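Haloacid delahogenase-like family hydrolase (Xanthomonas campestris pv. campestris, PDB 2PKE) binds magnesium and probably acts as a phosphatase of the haloacid dehalogenase-like hydrolase family. Local coordinates at residues Gln14-Asp19 / Val183-Ser188; Ala59-Asn64 / Thr76-Glu81; Phe68-Lys73 / Ile133-Leu138; His109-Ile114 / Glu142-Gln147; Ala115-Ala120 / Pro231-Trp236. One frame throughout, in Å; residues are numbered along the deposited sequence.

Contact 1 of 5, residues Gln14-Asp19 / Val183-Ser188; sequences QLVGFD and VMIGNS. With MG (magnesium ion), chain C.
D19 and N187 meet at the ends of two neighbouring parallel strands, and a magnesium ion joins them. D19 OD2 binds the ion MG at 2.0 Å and N187 OD1 binds it at 2.1 Å. The carboxylate and amide planes are nearly coplanar, 24° apart, and the ion holds D19 OD2 and N187 OD1 at 2.7 Å, where they are co-ligands and not hydrogen-bonded partners. Three waters and the backbone O of D21 complete the site; K163 forms a salt bridge with D19 OD1, and T23 OG1 is near enough to both ligand oxygens for its one proton to serve either.

Backbone hydrogen bonds place these ligands. V183 N reaches L15 O, G17 N reaches V183 O, I185 N reaches G17 O, and D19 N closes the ladder on I185 O at 2.8 Å.

Apolar side chains meet on both faces of the strand pair. On one, I185 CD1 lies 3.5 Å from F18 CE2 and 3.8 Å from V16 CG1. On the other, selenomethionine M184 bends at chi2 (72°), bringing SE over G17, which has no side chain there, with SE to G17 C at 3.7 Å; its CE lies 3.6 Å from D19 N.

Strand 15-18 runs inside the parallel sheet, between strands 129-135 and 182-186. M184 packs on helices 165-175 and 189-198, whereas the ring of F18 meets that of F154, their planes steeply inclined.

Contact 2 of 5, residues Ala59-Asn64 / Thr76-Glu81; sequences AVERRN and TLSMIE
Helices 57-68 and 72-86 are consecutive in the insert that follows the first strand, probably a cap like that of related HAD phosphatases, and N64 joins them by meeting S78 and E81. The short segments run at 134° to each other, with axes 9.2 Å apart. The amide of N64 spends both of its N-H groups on the other helix. From ND2, one bond goes to S78 OG at 3.0 Å and the other to E81 OE1, also 3.0 Å from ND2 and nearly straight at 174°; both acceptors lie in the amide plane. S78 OG passes a bond on to G74 O of its own helix.

R63 adds a salt bridge to the same oxygen. Its NH1 to E81 OE1 distance is 3.3 Å, a weak hydrogen bond, and the guanidinium and carboxylate planes stand 61° apart. V60 CG1 packs over one guanidinium face near the rim, and it also touches S78 CB at 3.7 Å. E61 CG touches S78 CB at 3.9 Å.

The second subunit adds R104 to E81 OE1 and N64 OD1, and Q97 to E81 OE2. E81 OE1 thus takes one straight bond from the N64 amide, a weak one from R63 and a salt bridge from R104 of the second subunit, which would probably favour a carboxylate that stays ionised and would ease the repulsion between the two arginines.

Contact 3 of 5, residues Phe68-Lys73 / Ile133-Leu138; sequences FGYGAK and ITKGDL
The ring of Y70 is overlapped on one face by the end of the K135 side chain. K135 CE sits over the ring centre, 3.7 Å from the centroid of Y70 and 14° off the normal, a CH-pi contact. NZ continues past the centre toward the phenol end, so that its cation-pi contact is off-centre, with K135 NZ 4.1 Å from the Y70 centroid. K135 CD meets the CD2-CE2 side of the ring, 3.7 Å from Y70 CE2. The chain starts with CG between the backbone N and the carbonyl carbon (chi1 74°) and is extended from there, long enough to cross the ring. Both polar ends then turn to one outside residue: E162 forms a salt bridge with K135 NZ and a hydrogen bond with Y70 OH, and S191 OG also bonds to K135 NZ.

A second link runs through water. D137 OD2 accepts a hydrogen bond from a water at 2.7 Å, and that water accepts one from K73 N at 2.9 Å. The ammonium of K73 stays beyond salt-bridge range of D137, at 4.0 Å between K73 NZ and D137 OD2, and bonds to F68 O of the second subunit. D137 OD1 bonds to H140 N and caps helix 138-148, while G71 stands at the N-cap of helix 72-86.

Here a loop of the helical insert leans on the C-terminal end of strand 129-135, where T134 probably corresponds to the Ser/Thr of the second HAD motif; the junction between probable cap and core borders the active site, as in related HAD phosphatases.

Contact 4 of 5, residues His109-Ile114 / Glu142-Gln147; sequences HPVEVI and EQKIEQ
K144 leaves helix 138-148 and reaches H109 in the loop after helix 93-107. Its CB and CG both lie 3.9 Å from V111 CG2, the aliphatic part resting on that methyl. A bend at chi3 (-142°) turns CE toward the NE2 end of the H109 ring, where CD is 4.0 Å and CE 3.8 Å from H109 NE2. NZ ends at the ring edge and gives its hydrogen bond to H109 NE2 at 2.9 Å, tilted 22° from the ring plane. It has a stronger partner in D21, through a salt bridge to OD1.

Q147 packs against the same methyl of V111, the two side chains at about a right angle; V111 CG2 comes within 3.4 Å of Q147 OE1. Q147 NE2 hydrogen-bonds to H109 O at 3.1 Å, approaching from above the carbonyl plane. A water donates to both H109 O and Q147 OE1.

H109 ND1 donates to P110 O at 2.8 Å, and Y30 stacks on the ring. With ND1 thus holding a proton, NE2 is left to accept from K144. H109 can therefore be read as a second-shell residue that helps to position K144 against D21, whose backbone O binds the magnesium ion.

Contact 5 of 5, residues Ala115-Ala120 / Pro231-Trp236; sequences AGVREA and PDPSGW
P233 touches both helix 117-125 and the indole of W236: its CA lies over the centre of one face of the W236 ring, 3.5 Å above the plane, while its CG presses on V117 CG2 at 3.5 Å, a snug distance for two carbons. The V117 and P233 side chains cross obliquely. V117 CG2 also comes to 4.0 Å from W236 CH2, and A120 CB to 3.7 Å from W236 CE3, both meeting the indole at a slant. W236 is placed for this by a first torsion that sets CG beside the backbone N, anti to the carbonyl carbon (chi1 -69°).

The turn before W236 is an Asx turn. D232 OD2 accepts from S234 N at 3.1 Å, met from above the carboxylate plane; S234 OG also lies very close to D232 OD2, at a distance too short to be relied on. This turn precedes helix 236-250, and its loop follows strand 227-229, an outermost strand of the parallel sheet within the chain. Facing it, G116 is at the N-cap of helix 117-125.

P233 O, which accepts from the backbone N of W236, is also 3.3 Å from A120 CB. At the far end of the indole, W236 NE1 bonds to T206 OG1, and the ring also touches T23.

Contact 1 is in the core sheet, and contact 3 joins it through neighbouring strands 15-18 and 129-135, F18 O being 2.8 Å from I133 N, a probable hydrogen bond; their centres are 18 Å apart. Contact 2 shares helix 72-86 with contact 3 but lies about 30 Å from contact 1 between centres, out in the insert; contacts 2 and 3 both meet the second subunit. Contact 4, centred 14 Å from contact 3, uses helix 138-148, which follows strand 129-135. Contact 5 crosses contact 1 along the chain and packs W236 against its I185 and F18. Contacts 2, 3 and 4 all fall between the two segments of contact 1. Contact 3 thus links the sheet to the probable cap.

Contact 1 of 5, residues Gln14-Asp19 / Val183-Ser188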
# COMPACT_ATOMS: atom_id res chain seq x y z
N GLN A 14 2.89 26.94 0.55
CA GLN A 14 1.60 26.60 1.14
C GLN A 14 1.56 25.22 1.77
O GLN A 14 0.68 24.95 2.58
CB GLN A 14 0.50 26.68 0.08
CG GLN A 14 0.34 28.03 -0.61
CD GLN A 14 -0.22 29.07 0.27
OE1 GLN A 14 -0.87 28.76 1.28
NE2 GLN A 14 -0.02 30.35 -0.10
N LEU A 15 2.50 24.34 1.41
CA LEU A 15 2.43 22.96 1.81
C LEU A 15 3.83 22.44 2.14
O LEU A 15 4.75 22.69 1.41
CB LEU A 15 1.81 22.10 0.72
CG LEU A 15 1.66 20.61 0.98
CD1 LEU A 15 0.68 20.25 2.13
CD2 LEU A 15 1.21 19.87 -0.30
N VAL A 16 3.96 21.77 3.26
CA VAL A 16 5.23 21.20 3.63
C VAL A 16 5.04 19.69 3.75
O VAL A 16 4.18 19.22 4.49
CB VAL A 16 5.76 21.78 4.93
CG1 VAL A 16 7.12 21.15 5.25
CG2 VAL A 16 5.85 23.31 4.84
N GLY A 17 5.83 18.95 2.99
CA GLY A 17 5.77 17.53 2.99
C GLY A 17 6.88 17.01 3.85
O GLY A 17 7.93 17.62 3.92
N PHE A 18 6.63 15.87 4.53
CA PHE A 18 7.62 15.25 5.36
C PHE A 18 7.77 13.81 4.93
O PHE A 18 6.78 13.09 4.78
CB PHE A 18 7.17 15.25 6.83
CG PHE A 18 7.08 16.61 7.44
CD1 PHE A 18 5.97 17.40 7.25
CD2 PHE A 18 8.13 17.12 8.17
CE1 PHE A 18 5.90 18.68 7.82
CE2 PHE A 18 8.06 18.38 8.73
CZ PHE A 18 6.92 19.14 8.54
N ASP A 19 9.00 13.35 4.81
CA ASP A 19 9.28 11.90 4.81
C ASP A 19 9.03 11.30 6.21
O ASP A 19 8.93 12.01 7.21
CB ASP A 19 10.74 11.67 4.38
CG ASP A 19 11.16 10.22 4.35
OD1 ASP A 19 10.38 9.35 3.86
OD2 ASP A 19 12.30 9.91 4.82
N VAL A 183 7.40 22.62 -0.18
CA VAL A 183 8.70 22.22 0.35
C VAL A 183 8.58 20.78 0.81
O VAL A 183 7.63 20.42 1.48
CB VAL A 183 9.16 23.11 1.56
CG1 VAL A 183 10.55 22.73 1.99
CG2 VAL A 183 9.13 24.61 1.21
N MSE A 184 9.58 19.97 0.49
CA MSE A 184 9.65 18.59 0.98
C MSE A 184 10.83 18.43 1.94
O MSE A 184 11.95 18.88 1.60
CB MSE A 184 9.79 17.63 -0.19
CG MSE A 184 9.96 16.17 0.26
SE MSE A 184 8.37 15.30 0.98
CE MSE A 184 9.38 13.67 1.24
N ILE A 185 10.57 17.79 3.11
CA ILE A 185 11.60 17.55 4.13
C ILE A 185 11.91 16.07 4.19
O ILE A 185 11.01 15.25 4.35
CB ILE A 185 11.19 18.04 5.53
CG1 ILE A 185 10.83 19.53 5.53
CG2 ILE A 185 12.32 17.75 6.56
CD1 ILE A 185 10.43 20.08 6.87
N GLY A 186 13.18 15.72 4.03
CA GLY A 186 13.58 14.33 4.16
C GLY A 186 15.05 14.06 4.32
O GLY A 186 15.89 14.95 4.26
N ASN A 187 15.38 12.80 4.56
CA ASN A 187 16.75 12.40 4.82
C ASN A 187 17.49 11.87 3.62
O ASN A 187 18.69 11.64 3.74
CB ASN A 187 16.79 11.33 5.91
CG ASN A 187 16.18 10.01 5.47
OD1 ASN A 187 14.96 9.88 5.40
ND2 ASN A 187 17.03 9.01 5.20
N SER A 188 16.79 11.63 2.51
CA SER A 188 17.43 11.11 1.28
C SER A 188 17.39 12.18 0.18
O SER A 188 16.33 12.57 -0.24
CB SER A 188 16.69 9.85 0.81
OG SER A 188 17.13 9.46 -0.47
MG MG C . 13.58 8.40 4.91
O HOH W 1 11.91 7.29 4.14
O HOH W 2 15.02 6.92 5.04
O HOH W 3 14.13 8.91 2.87

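Contact 2 of 5, residues Ala59-Asn64 / Thr76-Glu81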
# COMPACT_ATOMS: atom_id res chain seq x y z
N ALA A 59 22.27 -7.99 -5.11
CA ALA A 59 21.89 -8.62 -6.36
C ALA A 59 20.38 -8.93 -6.33
O ALA A 59 19.62 -8.43 -7.15
CB ALA A 59 22.69 -9.90 -6.60
N VAL A 60 19.98 -9.72 -5.32
CA VAL A 60 18.61 -10.19 -5.16
C VAL A 60 17.62 -9.08 -4.89
O VAL A 60 16.55 -9.04 -5.48
CB VAL A 60 18.54 -11.23 -4.01
CG1 VAL A 60 17.10 -11.65 -3.71
CG2 VAL A 60 19.38 -12.46 -4.36
N GLU A 61 17.95 -8.18 -3.98
CA GLU A 61 17.05 -7.09 -3.69
C GLU A 61 16.78 -6.22 -4.92
O GLU A 61 15.65 -5.79 -5.15
CB GLU A 61 17.57 -6.25 -2.54
CG GLU A 61 16.96 -6.61 -1.21
CD GLU A 61 17.61 -5.90 -0.05
OE1 GLU A 61 18.84 -5.63 -0.11
OE2 GLU A 61 16.87 -5.63 0.93
N ARG A 62 17.81 -5.97 -5.72
CA ARG A 62 17.69 -5.12 -6.92
C ARG A 62 16.73 -5.74 -7.95
O ARG A 62 15.84 -5.05 -8.48
CB ARG A 62 19.09 -4.81 -7.53
CG ARG A 62 19.88 -3.72 -6.72
CD ARG A 62 21.12 -3.12 -7.46
N ARG A 63 16.85 -7.04 -8.19
CA ARG A 63 15.90 -7.73 -9.06
C ARG A 63 14.47 -7.92 -8.48
O ARG A 63 13.51 -7.93 -9.23
CB ARG A 63 16.45 -9.06 -9.55
CG ARG A 63 16.57 -10.17 -8.55
CD ARG A 63 17.10 -11.41 -9.30
NE ARG A 63 17.65 -12.46 -8.43
CZ ARG A 63 16.93 -13.27 -7.65
NH1 ARG A 63 15.60 -13.17 -7.58
NH2 ARG A 63 17.56 -14.19 -6.91
N ASN A 64 14.36 -8.04 -7.17
CA ASN A 64 13.06 -8.22 -6.53
C ASN A 64 12.29 -6.93 -6.26
O ASN A 64 11.09 -6.96 -6.04
CB ASN A 64 13.22 -8.98 -5.24
CG ASN A 64 13.55 -10.42 -5.46
OD1 ASN A 64 13.53 -10.88 -6.60
ND2 ASN A 64 13.86 -11.15 -4.38
N THR A 76 12.39 -9.60 3.60
CA THR A 76 12.43 -10.97 4.16
C THR A 76 12.52 -12.06 3.11
O THR A 76 13.34 -12.98 3.23
CB THR A 76 11.25 -11.23 5.02
OG1 THR A 76 11.23 -10.22 6.04
CG2 THR A 76 11.34 -12.61 5.66
N LEU A 77 11.70 -11.93 2.08
CA LEU A 77 11.72 -12.87 0.95
C LEU A 77 13.04 -12.80 0.16
O LEU A 77 13.55 -13.85 -0.26
CB LEU A 77 10.55 -12.60 0.02
CG LEU A 77 9.19 -12.98 0.61
CD1 LEU A 77 8.14 -12.30 -0.25
CD2 LEU A 77 8.95 -14.53 0.74
N SER A 78 13.59 -11.61 0.00
CA SER A 78 14.92 -11.49 -0.64
C SER A 78 16.02 -12.12 0.25
O SER A 78 16.95 -12.71 -0.26
CB SER A 78 15.22 -10.05 -0.96
OG SER A 78 14.30 -9.52 -1.92
N MSE A 79 15.92 -11.97 1.56
CA MSE A 79 16.85 -12.61 2.49
C MSE A 79 16.76 -14.10 2.42
O MSE A 79 17.75 -14.76 2.56
CB MSE A 79 16.60 -12.18 3.94
CG MSE A 79 17.07 -10.77 4.25
SE MSE A 79 16.79 -10.37 6.12
CE MSE A 79 17.99 -8.84 6.12
N ILE A 80 15.56 -14.65 2.28
CA ILE A 80 15.41 -16.11 2.25
C ILE A 80 16.14 -16.62 1.00
O ILE A 80 16.97 -17.56 1.03
CB ILE A 80 13.90 -16.58 2.30
CG1 ILE A 80 13.31 -16.40 3.72
CG2 ILE A 80 13.78 -18.05 1.84
CD1 ILE A 80 11.77 -16.21 3.79
N GLU A 81 15.83 -15.95 -0.11
CA GLU A 81 16.38 -16.30 -1.41
C GLU A 81 17.90 -16.19 -1.41
O GLU A 81 18.61 -17.06 -1.90
CB GLU A 81 15.71 -15.39 -2.44
CG GLU A 81 15.69 -15.89 -3.84
CD GLU A 81 14.52 -15.31 -4.64
OE1 GLU A 81 14.32 -14.07 -4.63
OE2 GLU A 81 13.79 -16.11 -5.26

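Contact 3 of 5, residues Phe68-Lys73 / Ile133-Leu138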
# COMPACT_ATOMS: atom_id res chain seq x y z
N PHE A 68 8.31 -6.66 -5.66
CA PHE A 68 7.88 -6.42 -4.27
C PHE A 68 7.65 -4.96 -3.96
O PHE A 68 6.90 -4.65 -3.03
CB PHE A 68 8.93 -6.92 -3.28
CG PHE A 68 9.21 -8.39 -3.38
CD1 PHE A 68 8.27 -9.28 -3.82
CD2 PHE A 68 10.44 -8.90 -2.98
CE1 PHE A 68 8.56 -10.63 -3.87
CE2 PHE A 68 10.71 -10.24 -3.04
CZ PHE A 68 9.78 -11.09 -3.50
N GLY A 69 8.35 -4.08 -4.71
CA GLY A 69 8.58 -2.71 -4.27
C GLY A 69 9.36 -2.66 -2.93
O GLY A 69 10.00 -3.63 -2.54
N TYR A 70 9.29 -1.53 -2.25
CA TYR A 70 10.05 -1.30 -1.02
C TYR A 70 9.31 -1.86 0.20
O TYR A 70 8.10 -1.96 0.20
CB TYR A 70 10.30 0.18 -0.79
CG TYR A 70 11.06 0.82 -1.89
CD1 TYR A 70 12.45 0.70 -1.96
CD2 TYR A 70 10.41 1.49 -2.88
CE1 TYR A 70 13.15 1.25 -3.01
CE2 TYR A 70 11.12 2.04 -3.96
CZ TYR A 70 12.49 1.93 -3.99
OH TYR A 70 13.21 2.50 -5.04
N GLY A 71 10.06 -2.21 1.23
CA GLY A 71 9.50 -2.56 2.54
C GLY A 71 10.02 -3.86 3.11
O GLY A 71 10.69 -4.64 2.44
N ALA A 72 9.70 -4.09 4.38
CA ALA A 72 10.21 -5.26 5.15
C ALA A 72 9.75 -6.61 4.64
O ALA A 72 10.44 -7.61 4.77
CB ALA A 72 9.83 -5.12 6.61
N LYS A 73 8.55 -6.69 4.09
CA LYS A 73 8.05 -7.97 3.61
C LYS A 73 8.87 -8.53 2.44
O LYS A 73 9.27 -9.72 2.46
CB LYS A 73 6.56 -7.86 3.29
CG LYS A 73 5.76 -9.04 3.78
CD LYS A 73 4.40 -8.67 4.35
CE LYS A 73 3.61 -7.78 3.48
NZ LYS A 73 2.30 -7.58 4.16
N ILE A 133 4.65 12.14 3.17
CA ILE A 133 4.77 11.44 1.90
C ILE A 133 5.86 10.42 2.05
O ILE A 133 7.04 10.74 2.32
CB ILE A 133 5.06 12.37 0.72
CG1 ILE A 133 3.97 13.44 0.67
CG2 ILE A 133 5.18 11.57 -0.62
CD1 ILE A 133 4.16 14.57 -0.39
N THR A 134 5.48 9.18 1.87
CA THR A 134 6.44 8.09 1.97
C THR A 134 6.25 7.00 0.91
O THR A 134 5.18 6.86 0.39
CB THR A 134 6.37 7.42 3.33
OG1 THR A 134 7.52 6.57 3.45
CG2 THR A 134 5.10 6.59 3.48
N LYS A 135 7.31 6.29 0.54
CA LYS A 135 7.20 5.14 -0.32
C LYS A 135 7.22 3.87 0.50
O LYS A 135 7.58 3.88 1.69
CB LYS A 135 8.26 5.14 -1.45
CG LYS A 135 9.65 4.80 -1.06
CD LYS A 135 10.63 5.25 -2.16
CE LYS A 135 12.02 4.88 -1.86
NZ LYS A 135 12.84 5.31 -3.03
N GLY A 136 6.75 2.78 -0.11
CA GLY A 136 6.82 1.50 0.52
C GLY A 136 5.47 0.89 0.80
O GLY A 136 4.54 0.99 -0.01
N ASP A 137 5.40 0.20 1.94
CA ASP A 137 4.27 -0.65 2.34
C ASP A 137 3.22 0.23 3.01
O ASP A 137 3.45 0.84 4.07
CB ASP A 137 4.81 -1.77 3.24
CG ASP A 137 3.74 -2.77 3.71
OD1 ASP A 137 2.63 -2.35 4.11
OD2 ASP A 137 4.04 -3.99 3.70
N LEU A 138 2.07 0.33 2.37
CA LEU A 138 0.99 1.15 2.87
C LEU A 138 0.57 0.79 4.28
O LEU A 138 0.38 1.65 5.11
CB LEU A 138 -0.24 0.98 2.01
CG LEU A 138 -1.51 1.75 2.37
CD1 LEU A 138 -1.35 3.25 2.15
CD2 LEU A 138 -2.60 1.21 1.54
O HOH W 4 6.71 -4.51 3.87

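Contact 4 of 5, residues His109-Ile114 / Glu142-Gln147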
# COMPACT_ATOMS: atom_id res chain seq x y z
N HIS A 109 8.51 -3.10 14.17
CA HIS A 109 9.63 -2.50 14.89
C HIS A 109 9.09 -1.32 15.69
O HIS A 109 8.15 -0.66 15.27
CB HIS A 109 10.87 -2.15 14.02
CG HIS A 109 10.73 -0.95 13.12
ND1 HIS A 109 10.54 0.34 13.58
CD2 HIS A 109 10.84 -0.85 11.77
CE1 HIS A 109 10.50 1.17 12.55
NE2 HIS A 109 10.69 0.47 11.44
N PRO A 110 9.67 -1.11 16.89
CA PRO A 110 9.26 0.05 17.68
C PRO A 110 9.43 1.33 16.85
O PRO A 110 10.42 1.46 16.13
CB PRO A 110 10.24 0.05 18.88
CG PRO A 110 10.99 -1.30 18.84
CD PRO A 110 10.76 -1.92 17.49
N VAL A 111 8.46 2.24 16.94
CA VAL A 111 8.53 3.53 16.26
C VAL A 111 8.84 4.62 17.28
O VAL A 111 8.00 5.04 18.10
CB VAL A 111 7.22 3.84 15.48
CG1 VAL A 111 7.34 5.15 14.77
CG2 VAL A 111 6.94 2.73 14.48
N GLU A 112 10.08 5.08 17.22
CA GLU A 112 10.57 6.08 18.13
C GLU A 112 10.80 7.37 17.36
O GLU A 112 11.69 7.44 16.50
CB GLU A 112 11.87 5.59 18.75
CG GLU A 112 12.65 6.68 19.50
CD GLU A 112 13.97 6.17 20.07
OE1 GLU A 112 14.24 4.93 20.00
OE2 GLU A 112 14.74 7.01 20.59
N VAL A 113 9.99 8.37 17.67
CA VAL A 113 10.10 9.65 17.03
C VAL A 113 11.44 10.30 17.39
O VAL A 113 11.96 10.14 18.49
CB VAL A 113 8.84 10.53 17.34
CG1 VAL A 113 8.98 12.01 16.81
CG2 VAL A 113 7.63 9.87 16.76
N ILE A 114 12.03 10.99 16.43
CA ILE A 114 13.34 11.60 16.62
C ILE A 114 13.21 12.87 17.47
O ILE A 114 12.21 13.57 17.40
CB ILE A 114 13.98 11.89 15.23
CG1 ILE A 114 14.52 10.57 14.66
CG2 ILE A 114 15.01 13.01 15.33
CD1 ILE A 114 14.75 10.57 13.17
N GLU A 142 1.29 3.16 7.46
CA GLU A 142 0.13 3.61 8.23
C GLU A 142 0.25 3.26 9.71
O GLU A 142 -0.06 4.06 10.59
CB GLU A 142 -1.13 3.01 7.66
CG GLU A 142 -1.65 3.76 6.46
CD GLU A 142 -2.92 3.11 5.94
OE1 GLU A 142 -3.25 2.01 6.41
OE2 GLU A 142 -3.56 3.70 5.06
N GLN A 143 0.76 2.06 9.99
CA GLN A 143 0.95 1.64 11.37
C GLN A 143 2.06 2.45 12.06
O GLN A 143 1.93 2.78 13.24
CB GLN A 143 1.14 0.13 11.47
CG GLN A 143 -0.18 -0.70 11.28
CD GLN A 143 -1.44 -0.12 12.01
OE1 GLN A 143 -2.52 -0.03 11.42
NE2 GLN A 143 -1.29 0.30 13.27
N LYS A 144 3.10 2.82 11.34
CA LYS A 144 4.20 3.60 11.91
C LYS A 144 3.71 4.98 12.32
O LYS A 144 3.97 5.39 13.44
CB LYS A 144 5.41 3.70 10.97
CG LYS A 144 6.16 2.35 10.68
CD LYS A 144 7.58 2.64 10.13
CE LYS A 144 8.09 1.74 9.04
NZ LYS A 144 9.63 1.69 9.00
N ILE A 145 2.95 5.66 11.46
CA ILE A 145 2.39 6.95 11.86
C ILE A 145 1.50 6.83 13.12
O ILE A 145 1.53 7.70 13.96
CB ILE A 145 1.74 7.72 10.67
CG1 ILE A 145 1.28 9.12 11.10
CG2 ILE A 145 0.57 6.97 10.06
CD1 ILE A 145 2.44 10.05 11.53
N GLU A 146 0.74 5.77 13.25
CA GLU A 146 -0.11 5.58 14.45
C GLU A 146 0.75 5.26 15.69
O GLU A 146 0.59 5.90 16.71
CB GLU A 146 -1.22 4.55 14.16
CG GLU A 146 -2.42 4.46 15.21
CD GLU A 146 -3.36 5.73 15.33
OE1 GLU A 146 -3.67 6.40 14.30
OE2 GLU A 146 -3.80 6.04 16.47
N GLN A 147 1.71 4.34 15.58
CA GLN A 147 2.65 4.01 16.66
C GLN A 147 3.45 5.22 17.12
O GLN A 147 3.95 5.23 18.24
CB GLN A 147 3.71 2.95 16.22
CG GLN A 147 3.24 1.52 15.85
CD GLN A 147 4.39 0.62 15.27
OE1 GLN A 147 4.49 0.42 14.04
NE2 GLN A 147 5.26 0.11 16.16
O HOH W 5 6.92 -0.73 12.83
O HOH W 6 6.60 1.48 18.78

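Contact 5 of 5, residues Ala115-Ala120 / Pro231-Trp236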
# COMPACT_ATOMS: atom_id res chain seq x y z
N ALA A 115 14.23 13.13 18.30
CA ALA A 115 14.23 14.31 19.15
C ALA A 115 13.94 15.59 18.39
O ALA A 115 14.60 15.88 17.39
CB ALA A 115 15.59 14.45 19.88
N GLY A 116 12.93 16.33 18.86
CA GLY A 116 12.57 17.64 18.33
C GLY A 116 11.57 17.66 17.20
O GLY A 116 11.10 18.73 16.79
N VAL A 117 11.22 16.47 16.70
CA VAL A 117 10.37 16.37 15.52
C VAL A 117 8.97 16.89 15.78
O VAL A 117 8.48 17.74 15.06
CB VAL A 117 10.37 14.95 14.96
CG1 VAL A 117 9.19 14.70 14.02
CG2 VAL A 117 11.71 14.68 14.26
N ARG A 118 8.34 16.46 16.87
CA ARG A 118 6.97 16.86 17.12
C ARG A 118 6.85 18.35 17.24
O ARG A 118 5.87 18.94 16.73
CB ARG A 118 6.42 16.16 18.39
CG ARG A 118 4.98 16.44 18.67
CD ARG A 118 4.34 15.61 19.78
NE ARG A 118 3.03 16.17 19.75
CZ ARG A 118 1.99 15.67 19.13
NH1 ARG A 118 1.94 14.41 18.69
NH2 ARG A 118 0.91 16.41 19.08
N GLU A 119 7.81 18.99 17.91
CA GLU A 119 7.73 20.46 18.07
C GLU A 119 7.92 21.16 16.73
O GLU A 119 7.25 22.11 16.48
CB GLU A 119 8.81 21.02 19.04
CG GLU A 119 8.49 20.73 20.51
CD GLU A 119 8.95 19.35 21.00
OE1 GLU A 119 9.46 18.51 20.20
OE2 GLU A 119 8.79 19.12 22.23
N ALA A 120 8.89 20.71 15.94
CA ALA A 120 9.16 21.22 14.56
C ALA A 120 7.88 21.15 13.70
O ALA A 120 7.43 22.15 13.13
CB ALA A 120 10.28 20.42 13.94
N PRO A 231 20.69 20.28 9.87
CA PRO A 231 21.21 19.11 10.60
C PRO A 231 20.22 18.39 11.54
O PRO A 231 20.30 17.19 11.67
CB PRO A 231 22.39 19.67 11.40
CG PRO A 231 22.71 20.95 10.78
CD PRO A 231 21.45 21.49 10.18
N ASP A 232 19.33 19.11 12.19
CA ASP A 232 18.38 18.47 13.06
C ASP A 232 17.02 19.15 12.93
O ASP A 232 16.93 20.25 12.41
CB ASP A 232 18.90 18.41 14.50
CG ASP A 232 18.74 19.70 15.24
OD1 ASP A 232 19.62 20.57 15.03
OD2 ASP A 232 17.74 19.84 16.01
N PRO A 233 15.95 18.45 13.35
CA PRO A 233 14.60 18.98 13.13
C PRO A 233 14.31 20.34 13.72
O PRO A 233 13.43 21.03 13.22
CB PRO A 233 13.69 17.90 13.75
CG PRO A 233 14.49 16.68 13.69
CD PRO A 233 15.89 17.11 13.96
N SER A 234 14.97 20.71 14.81
CA SER A 234 14.72 22.01 15.43
C SER A 234 14.97 23.19 14.44
O SER A 234 14.36 24.27 14.55
CB SER A 234 15.52 22.19 16.73
OG SER A 234 16.92 22.20 16.51
N GLY A 235 15.80 22.94 13.42
CA GLY A 235 16.04 23.93 12.35
C GLY A 235 15.01 23.98 11.21
O GLY A 235 15.04 24.88 10.39
N TRP A 236 14.05 23.05 11.19
CA TRP A 236 13.15 22.94 10.07
C TRP A 236 12.21 24.14 9.92
O TRP A 236 11.99 24.58 8.80
CB TRP A 236 12.28 21.68 10.14
CG TRP A 236 12.97 20.35 9.95
CD1 TRP A 236 14.18 20.14 9.42
CD2 TRP A 236 12.41 19.06 10.23
NE1 TRP A 236 14.46 18.79 9.38
CE2 TRP A 236 13.40 18.10 9.88
CE3 TRP A 236 11.22 18.63 10.84
CZ2 TRP A 236 13.19 16.73 10.05
CZ3 TRP A 236 11.02 17.27 11.02
CH2 TRP A 236 11.99 16.33 10.61